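Local coordinates for hypothetical protein, IPT/TIG domain protein (Bacteroides ovatus, PDB 4HW6) that is of unknown function but, with an IPT/TIG domain joined to a six-bladed beta-propeller, probably binds carbohydrate as an auxiliary nutrient-binding protein, at residues I289-G293 and K294-Y298; F359-D363 and S364-R368; V36-G40 and R41-N45. All coordinates share one frame; numbering follows the deposited sequence.

Contact 1: I289-G293 and K294-Y298; sequences IIYNG and KHCIY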
loop_
_atom_site.group_PDB
_atom_site.type_symbol
_atom_site.label_atom_id
_atom_site.label_comp_id
_atom_site.label_asym_id
_atom_site.label_seq_id
_atom_site.Cartn_x
_atom_site.Cartn_y
_atom_site.Cartn_z
ATOM N N ILE A 289 -7.347 -16.836 -4.419
ATOM C CA ILE A 289 -7.099 -17.617 -3.243
ATOM C C ILE A 289 -5.592 -17.821 -3.113
ATOM O O ILE A 289 -4.963 -18.552 -3.921
ATOM C CB ILE A 289 -7.763 -19.007 -3.313
ATOM C CG1 ILE A 289 -9.227 -18.926 -3.765
ATOM C CG2 ILE A 289 -7.641 -19.713 -1.958
ATOM C CD1 ILE A 289 -9.780 -20.274 -4.193
ATOM N N ILE A 290 -5.004 -17.131 -2.138
ATOM C CA ILE A 290 -3.596 -17.267 -1.846
ATOM C C ILE A 290 -3.381 -18.476 -0.949
ATOM O O ILE A 290 -3.956 -18.533 0.142
ATOM C CB ILE A 290 -3.017 -16.014 -1.198
ATOM C CG1 ILE A 290 -3.318 -14.761 -2.055
ATOM C CG2 ILE A 290 -1.509 -16.186 -1.022
ATOM C CD1 ILE A 290 -2.874 -13.462 -1.403
ATOM N N TYR A 291 -2.617 -19.460 -1.434
ATOM C CA TYR A 291 -2.294 -20.651 -0.659
ATOM C C TYR A 291 -1.044 -20.288 0.127
ATOM O O TYR A 291 0.085 -20.468 -0.326
ATOM C CB TYR A 291 -2.029 -21.867 -1.557
ATOM C CG TYR A 291 -3.214 -22.574 -2.157
ATOM C CD1 TYR A 291 -4.353 -21.895 -2.594
ATOM C CD2 TYR A 291 -3.189 -23.962 -2.310
ATOM C CE1 TYR A 291 -5.440 -22.578 -3.137
ATOM C CE2 TYR A 291 -4.256 -24.651 -2.872
ATOM C CZ TYR A 291 -5.376 -23.955 -3.306
ATOM O OH TYR A 291 -6.443 -24.663 -3.852
ATOM N N ASN A 292 -1.241 -19.707 1.312
ATOM C CA ASN A 292 -0.123 -19.169 2.071
ATOM C C ASN A 292 0.948 -20.191 2.409
ATOM O O ASN A 292 2.121 -19.874 2.411
ATOM C CB ASN A 292 -0.595 -18.512 3.390
ATOM C CG ASN A 292 -1.762 -17.562 3.217
ATOM O OD1 ASN A 292 -2.780 -17.716 3.881
ATOM N ND2 ASN A 292 -1.622 -16.560 2.339
ATOM N N GLY A 293 0.529 -21.416 2.718
ATOM C CA GLY A 293 1.430 -22.482 3.060
ATOM C C GLY A 293 1.885 -23.359 1.913
ATOM O O GLY A 293 2.792 -24.163 2.114
ATOM N N LYS A 294 1.268 -23.229 0.736
ATOM C CA LYS A 294 1.611 -24.079 -0.415
ATOM C C LYS A 294 2.197 -23.328 -1.606
ATOM O O LYS A 294 2.510 -23.934 -2.641
ATOM C CB LYS A 294 0.394 -24.884 -0.892
ATOM C CG LYS A 294 -0.324 -25.641 0.192
ATOM C CD LYS A 294 0.539 -26.648 0.896
ATOM C CE LYS A 294 -0.336 -27.466 1.834
ATOM N NZ LYS A 294 0.455 -28.504 2.533
ATOM N N HIS A 295 2.395 -22.024 -1.456
ATOM C CA HIS A 295 3.283 -21.267 -2.348
ATOM C C HIS A 295 2.685 -21.087 -3.738
ATOM O O HIS A 295 3.390 -21.106 -4.731
ATOM C CB HIS A 295 4.652 -21.933 -2.399
ATOM C CG HIS A 295 5.138 -22.344 -1.058
ATOM N ND1 HIS A 295 5.368 -21.431 -0.060
ATOM C CD2 HIS A 295 5.392 -23.563 -0.531
ATOM C CE1 HIS A 295 5.734 -22.072 1.042
ATOM N NE2 HIS A 295 5.776 -23.369 0.775
ATOM N N CYS A 296 1.394 -20.828 -3.790
ATOM C CA CYS A 296 0.726 -20.634 -5.075
ATOM C C CYS A 296 -0.520 -19.803 -4.878
ATOM O O CYS A 296 -0.968 -19.581 -3.739
ATOM C CB CYS A 296 0.462 -21.963 -5.761
ATOM S SG CYS A 296 -0.502 -23.098 -4.778
ATOM N N ILE A 297 -1.010 -19.251 -5.984
ATOM C CA ILE A 297 -2.214 -18.452 -5.991
ATOM C C ILE A 297 -3.179 -19.057 -7.020
ATOM O O ILE A 297 -2.794 -19.347 -8.159
ATOM C CB ILE A 297 -1.928 -16.967 -6.342
ATOM C CG1 ILE A 297 -0.984 -16.324 -5.319
ATOM C CG2 ILE A 297 -3.254 -16.188 -6.445
ATOM C CD1 ILE A 297 -0.520 -14.911 -5.681
ATOM N N TYR A 298 -4.421 -19.258 -6.604
ATOM C CA TYR A 298 -5.475 -19.736 -7.478
ATOM C C TYR A 298 -6.486 -18.623 -7.690
ATOM O O TYR A 298 -6.536 -17.636 -6.926
ATOM C CB TYR A 298 -6.224 -20.906 -6.825
ATOM C CG TYR A 298 -5.586 -22.273 -6.841
ATOM C CD1 TYR A 298 -4.299 -22.485 -6.373
ATOM C CD2 TYR A 298 -6.321 -23.388 -7.248
ATOM C CE1 TYR A 298 -3.745 -23.767 -6.330
ATOM C CE2 TYR A 298 -5.766 -24.661 -7.222
ATOM C CZ TYR A 298 -4.468 -24.842 -6.757
ATOM O OH TYR A 298 -3.935 -26.131 -6.708
#

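Contact 2: F359-D363 and S364-R368; sequences FCDRD and SHTVR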
loop_
_atom_site.group_PDB
_atom_site.type_symbol
_atom_site.label_atom_id
_atom_site.label_comp_id
_atom_site.label_asym_id
_atom_site.label_seq_id
_atom_site.Cartn_x
_atom_site.Cartn_y
_atom_site.Cartn_z
ATOM N N PHE A 359 1.430 -8.408 -3.622
ATOM C CA PHE A 359 1.404 -9.255 -2.466
ATOM C C PHE A 359 2.736 -9.394 -1.780
ATOM O O PHE A 359 3.811 -9.255 -2.394
ATOM C CB PHE A 359 0.824 -10.649 -2.795
ATOM C CG PHE A 359 1.646 -11.458 -3.766
ATOM C CD1 PHE A 359 1.556 -11.264 -5.134
ATOM C CD2 PHE A 359 2.510 -12.443 -3.309
ATOM C CE1 PHE A 359 2.328 -12.015 -6.018
ATOM C CE2 PHE A 359 3.266 -13.201 -4.189
ATOM C CZ PHE A 359 3.179 -12.989 -5.540
ATOM N N CYS A 360 2.658 -9.672 -0.472
ATOM C CA CYS A 360 3.853 -9.935 0.307
ATOM C C CYS A 360 4.210 -11.422 0.224
ATOM O O CYS A 360 3.372 -12.279 0.476
ATOM C CB CYS A 360 3.611 -9.545 1.753
ATOM S SG CYS A 360 3.557 -7.751 1.914
ATOM N N ASP A 361 5.441 -11.702 -0.176
ATOM C CA ASP A 361 5.941 -13.066 -0.303
ATOM C C ASP A 361 6.854 -13.191 0.911
ATOM O O ASP A 361 8.010 -12.807 0.873
ATOM C CB ASP A 361 6.664 -13.213 -1.640
ATOM C CG ASP A 361 6.661 -14.647 -2.192
ATOM O OD1 ASP A 361 5.635 -15.366 -2.078
ATOM O OD2 ASP A 361 7.693 -15.032 -2.790
ATOM N N ARG A 362 6.288 -13.681 2.010
ATOM C CA ARG A 362 6.905 -13.582 3.307
ATOM C C ARG A 362 8.273 -14.230 3.380
ATOM O O ARG A 362 9.227 -13.655 3.953
ATOM C CB ARG A 362 5.960 -14.173 4.357
ATOM C CG ARG A 362 6.478 -14.144 5.779
ATOM C CD ARG A 362 5.457 -14.742 6.721
ATOM N NE ARG A 362 6.022 -15.056 8.041
ATOM C CZ ARG A 362 5.766 -14.420 9.194
ATOM N NH1 ARG A 362 4.986 -13.344 9.276
ATOM N NH2 ARG A 362 6.330 -14.875 10.311
ATOM N N ASP A 363 8.408 -15.400 2.790
ATOM C CA ASP A 363 9.635 -16.177 2.953
ATOM C C ASP A 363 10.692 -15.983 1.882
ATOM O O ASP A 363 11.820 -16.415 2.069
ATOM C CB ASP A 363 9.292 -17.652 3.193
ATOM C CG ASP A 363 8.464 -17.843 4.459
ATOM O OD1 ASP A 363 8.833 -17.314 5.508
ATOM O OD2 ASP A 363 7.404 -18.475 4.403
ATOM N N SER A 364 10.359 -15.264 0.802
ATOM C CA SER A 364 11.370 -14.712 -0.089
ATOM C C SER A 364 11.734 -13.275 0.286
ATOM O O SER A 364 12.661 -12.701 -0.299
ATOM C CB SER A 364 10.930 -14.758 -1.554
ATOM O OG SER A 364 9.888 -13.838 -1.788
ATOM N N HIS A 365 11.006 -12.720 1.262
ATOM C CA HIS A 365 11.225 -11.375 1.819
ATOM C C HIS A 365 11.027 -10.272 0.783
ATOM O O HIS A 365 11.770 -9.268 0.749
ATOM C CB HIS A 365 12.584 -11.276 2.505
ATOM C CG HIS A 365 12.835 -12.396 3.470
ATOM N ND1 HIS A 365 12.355 -12.377 4.765
ATOM C CD2 HIS A 365 13.530 -13.550 3.336
ATOM C CE1 HIS A 365 12.733 -13.482 5.379
ATOM N NE2 HIS A 365 13.413 -14.232 4.526
ATOM N N THR A 366 9.982 -10.425 -0.030
ATOM C CA THR A 366 9.698 -9.483 -1.091
ATOM C C THR A 366 8.238 -9.046 -1.130
ATOM O O THR A 366 7.329 -9.707 -0.585
ATOM C CB THR A 366 10.068 -10.078 -2.471
ATOM O OG1 THR A 366 9.363 -11.318 -2.663
ATOM C CG2 THR A 366 11.568 -10.324 -2.579
ATOM N N VAL A 367 8.026 -7.922 -1.789
ATOM C CA VAL A 367 6.733 -7.536 -2.300
ATOM C C VAL A 367 6.771 -7.854 -3.800
ATOM O O VAL A 367 7.719 -7.468 -4.503
ATOM C CB VAL A 367 6.436 -6.043 -2.062
ATOM C CG1 VAL A 367 5.079 -5.664 -2.668
ATOM C CG2 VAL A 367 6.457 -5.713 -0.549
ATOM N N ARG A 368 5.768 -8.590 -4.276
ATOM C CA ARG A 368 5.730 -9.081 -5.651
ATOM C C ARG A 368 4.444 -8.621 -6.303
ATOM O O ARG A 368 3.531 -8.158 -5.615
ATOM C CB ARG A 368 5.927 -10.608 -5.694
ATOM C CG ARG A 368 7.259 -10.988 -5.051
ATOM C CD ARG A 368 7.579 -12.466 -5.026
ATOM N NE ARG A 368 8.058 -12.918 -6.323
ATOM C CZ ARG A 368 8.266 -14.201 -6.597
ATOM N NH1 ARG A 368 8.079 -15.113 -5.652
ATOM N NH2 ARG A 368 8.684 -14.579 -7.779
#

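Contact 3: V36-G40 and R41-N45; sequences VVVYG and RNFGN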
loop_
_atom_site.group_PDB
_atom_site.type_symbol
_atom_site.label_atom_id
_atom_site.label_comp_id
_atom_site.label_asym_id
_atom_site.label_seq_id
_atom_site.Cartn_x
_atom_site.Cartn_y
_atom_site.Cartn_z
ATOM N N VAL A 36 19.115 23.293 -12.450
ATOM C CA VAL A 36 18.380 23.641 -13.650
ATOM C C VAL A 36 18.640 25.098 -13.988
ATOM O O VAL A 36 18.475 25.977 -13.137
ATOM C CB VAL A 36 16.876 23.449 -13.454
ATOM C CG1 VAL A 36 16.136 23.760 -14.737
ATOM C CG2 VAL A 36 16.578 22.030 -12.983
ATOM N N VAL A 37 19.026 25.347 -15.234
ATOM C CA VAL A 37 19.131 26.708 -15.738
ATOM C C VAL A 37 17.827 27.053 -16.444
ATOM O O VAL A 37 17.400 26.329 -17.351
ATOM C CB VAL A 37 20.345 26.895 -16.674
ATOM C CG1 VAL A 37 20.407 28.338 -17.176
ATOM C CG2 VAL A 37 21.617 26.519 -15.930
ATOM N N VAL A 38 17.181 28.132 -15.998
ATOM C CA VAL A 38 15.941 28.607 -16.614
ATOM C C VAL A 38 16.270 29.840 -17.458
ATOM O O VAL A 38 17.014 30.714 -17.002
ATOM C CB VAL A 38 14.881 28.897 -15.523
ATOM C CG1 VAL A 38 13.588 29.414 -16.144
ATOM C CG2 VAL A 38 14.649 27.633 -14.682
ATOM N N TYR A 39 15.756 29.901 -18.694
ATOM C CA TYR A 39 16.089 30.973 -19.635
ATOM C C TYR A 39 14.820 31.752 -19.945
ATOM O O TYR A 39 13.733 31.180 -19.984
ATOM C CB TYR A 39 16.641 30.416 -20.955
ATOM C CG TYR A 39 17.936 29.655 -20.843
ATOM C CD1 TYR A 39 19.165 30.298 -20.963
ATOM C CD2 TYR A 39 17.930 28.288 -20.625
ATOM C CE1 TYR A 39 20.357 29.594 -20.856
ATOM C CE2 TYR A 39 19.108 27.576 -20.520
ATOM C CZ TYR A 39 20.319 28.228 -20.637
ATOM O OH TYR A 39 21.479 27.476 -20.522
ATOM N N GLY A 40 14.955 33.048 -20.175
ATOM C CA GLY A 40 13.810 33.853 -20.567
ATOM C C GLY A 40 14.116 35.329 -20.529
ATOM O O GLY A 40 15.225 35.738 -20.885
ATOM N N ARG A 41 13.134 36.130 -20.120
ATOM C CA ARG A 41 13.319 37.585 -20.058
ATOM C C ARG A 41 12.838 38.172 -18.741
ATOM O O ARG A 41 11.815 37.751 -18.207
ATOM C CB ARG A 41 12.567 38.312 -21.194
ATOM C CG ARG A 41 12.723 37.729 -22.595
ATOM C CD ARG A 41 13.166 38.790 -23.591
ATOM N NE ARG A 41 14.611 39.011 -23.494
ATOM C CZ ARG A 41 15.282 39.996 -24.091
ATOM N NH1 ARG A 41 16.602 40.084 -23.925
ATOM N NH2 ARG A 41 14.650 40.898 -24.842
ATOM N N ASN A 42 13.567 39.181 -18.260
ATOM C CA ASN A 42 13.112 40.071 -17.185
ATOM C C ASN A 42 13.092 39.408 -15.808
ATOM O O ASN A 42 12.184 39.633 -15.010
ATOM C CB ASN A 42 11.746 40.699 -17.535
ATOM C CG ASN A 42 11.462 41.984 -16.760
ATOM O OD1 ASN A 42 12.378 42.708 -16.365
ATOM N ND2 ASN A 42 10.186 42.271 -16.550
ATOM N N PHE A 43 14.114 38.596 -15.540
ATOM C CA PHE A 43 14.289 37.938 -14.243
ATOM C C PHE A 43 14.965 38.860 -13.223
ATOM O O PHE A 43 14.988 38.557 -12.021
ATOM C CB PHE A 43 15.148 36.669 -14.370
ATOM C CG PHE A 43 14.565 35.576 -15.246
ATOM C CD1 PHE A 43 13.258 35.600 -15.697
ATOM C CD2 PHE A 43 15.361 34.498 -15.606
ATOM C CE1 PHE A 43 12.758 34.581 -16.487
ATOM C CE2 PHE A 43 14.866 33.468 -16.394
ATOM C CZ PHE A 43 13.562 33.514 -16.849
ATOM N N GLY A 44 15.532 39.960 -13.707
ATOM C CA GLY A 44 16.234 40.912 -12.854
ATOM C C GLY A 44 17.622 40.399 -12.528
ATOM O O GLY A 44 18.049 39.379 -13.063
ATOM N N ASN A 45 18.327 41.114 -11.657
ATOM C CA ASN A 45 19.703 40.758 -11.292
ATOM C C ASN A 45 19.909 40.651 -9.781
ATOM O O ASN A 45 21.023 40.814 -9.290
ATOM C CB ASN A 45 20.690 41.765 -11.898
ATOM C CG ASN A 45 20.503 43.177 -11.362
ATOM O OD1 ASN A 45 19.930 43.377 -10.294
ATOM N ND2 ASN A 45 20.987 44.163 -12.108
#

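Contact 1: I289-G293 and K294-Y298
Y291 and Y298 lay their rings against each other on one face of the beta hairpin made by strands 286-291 and 296-301, the middle pair of a four-stranded antiparallel propeller blade. The stack is offset, with ring centroids 4.1 Å apart and planes only 4° from parallel. Y291 OH lies over the middle of the Y298 ring, while Y298 CE1 meets the Y291 ring nearer its rim, 3.4 Å from Y291 CZ. With CG anti to the carbonyl carbon in both (chi1 -77° and -78°), the side chains leave the same face of the sheet and cross obliquely, their rings overlapping. Their hydroxyls share one carboxylate, Y291 OH bonding to D270 OD1 and Y298 OH to D270 OD2. A leucine in place of Y298 would probably leave one face of the Y291 ring without its stacking partner and D270 OD2 without its hydroxyl mate.

C296 SG comes obliquely to the Y291 ring, 3.7 Å from Y291 CD2, and K294 CB, from the turn, meets the ring at its edge. On the other face, I290 CG1 and I297 CG1 pack 4.3 Å apart, their side chains reaching F357 and F359 of strand 355-361 in a separate blade.

I289 and Y298 exchange a reciprocal pair of backbone bonds that sets the register; nearer the turn, Y291 N donates to C296 O over 2.8 Å. At the turn, Y291 O accepts two amides from the same side of its carbonyl plane, K294 N at 3.2 Å and H295 N at 3.0 Å.

Contact 2: F359-D363 and S364-R368
R368 sets its CB over one face of the F359 ring, a CH-pi contact 4.0 Å from the ring centroid, while D361 OD1 lies at the ring's edge. The R368 guanidinium meets D361 at its own edge: NH1 forms a salt bridge to D361 OD2 at 2.9 Å, nearly in the guanidinium plane. The carboxylate is turned 56° from that plane and is approached from above. S364 OG donates to the same D361 OD2 from the opposite face, at 2.7 Å, on the anti side and 26° out of the carboxylate plane, and itself accepts from T366 OG1. A chi1 of 70°, with OG between backbone N and carbonyl carbon, points the S364 hydroxyl there. One face of the H365 ring rests on R362 O.

The hairpin of strands 355-361 and 366-370 closes through a G1 beta bulge, with H365 and T366 both facing D361; T366 N donates to D361 O at 3.2 Å. D361 OD1 is bonded to W335 N, and R368 NH2 makes a salt bridge to D326. The buried carboxylate is gripped at both oxygens, which would favour its ionised form and probably fix its rotation, with R368 probably shared between D361 and D326.

Contact 3: V36-G40 and R41-N45
F43 folds back across the end of strand 35-41 so that its side chain and that of V38 cross at about a right angle. The contact is made by the far rim of the ring: F43 CZ lies 4.2 Å from V38 CG1, and F43 CE2 lies 3.5 Å from V38 O, which sits in the ring plane at its edge. The bond from CA to CB of F43 points toward the strand, and CG stands anti to the carbonyl carbon (chi1 -62°), which brings the CZ corner of the ring to G40. There F43 CZ comes within 3.6 Å of G40 N, at an oblique angle to the ring. A CB on G40 would probably come too close to F43 CZ, and the extended backbone there (phi 169°, psi -143°) also suits glycine.

The Y39 side chain points away from segment 41-45, and that of R41 away from segment 36-40. Y39 takes a cation-pi contact from K24; R41 is exposed.

F43 and V38 both reach L69 and V84, so the F43 side chain pins the start of the loop against the interior of this immunoglobulin-like IPT/TIG domain. Between the segments the chemistry is chiefly van der Waals packing, with perhaps a faint attraction of the ring's slightly positive edge to V38 O; the loop's polar ties run instead from N42 OD1 to N15 N and from N45 ND2 to G11 O.

Overall arrangement
Contacts 1 and 2 are buried beta hairpins in two different blades of the propeller, their centres 12 Å apart, and they touch where I297 CD1 packs 4.1 Å from F359 CE1. Contact 3 lies in the other domain, about 59 Å and 49 Å from them between centres, and is partly buried at the end of a strand. Chemistry follows place: both propeller hairpins use strand-to-strand backbone bonds, but contact 1 covers one face with stacked phenols, whereas contact 2 buries a salt bridge with two hydroxyls bonded in sequence to its carboxylate. Contact 3 joins a strand to its following loop by apolar packing, without such bonds between its segments.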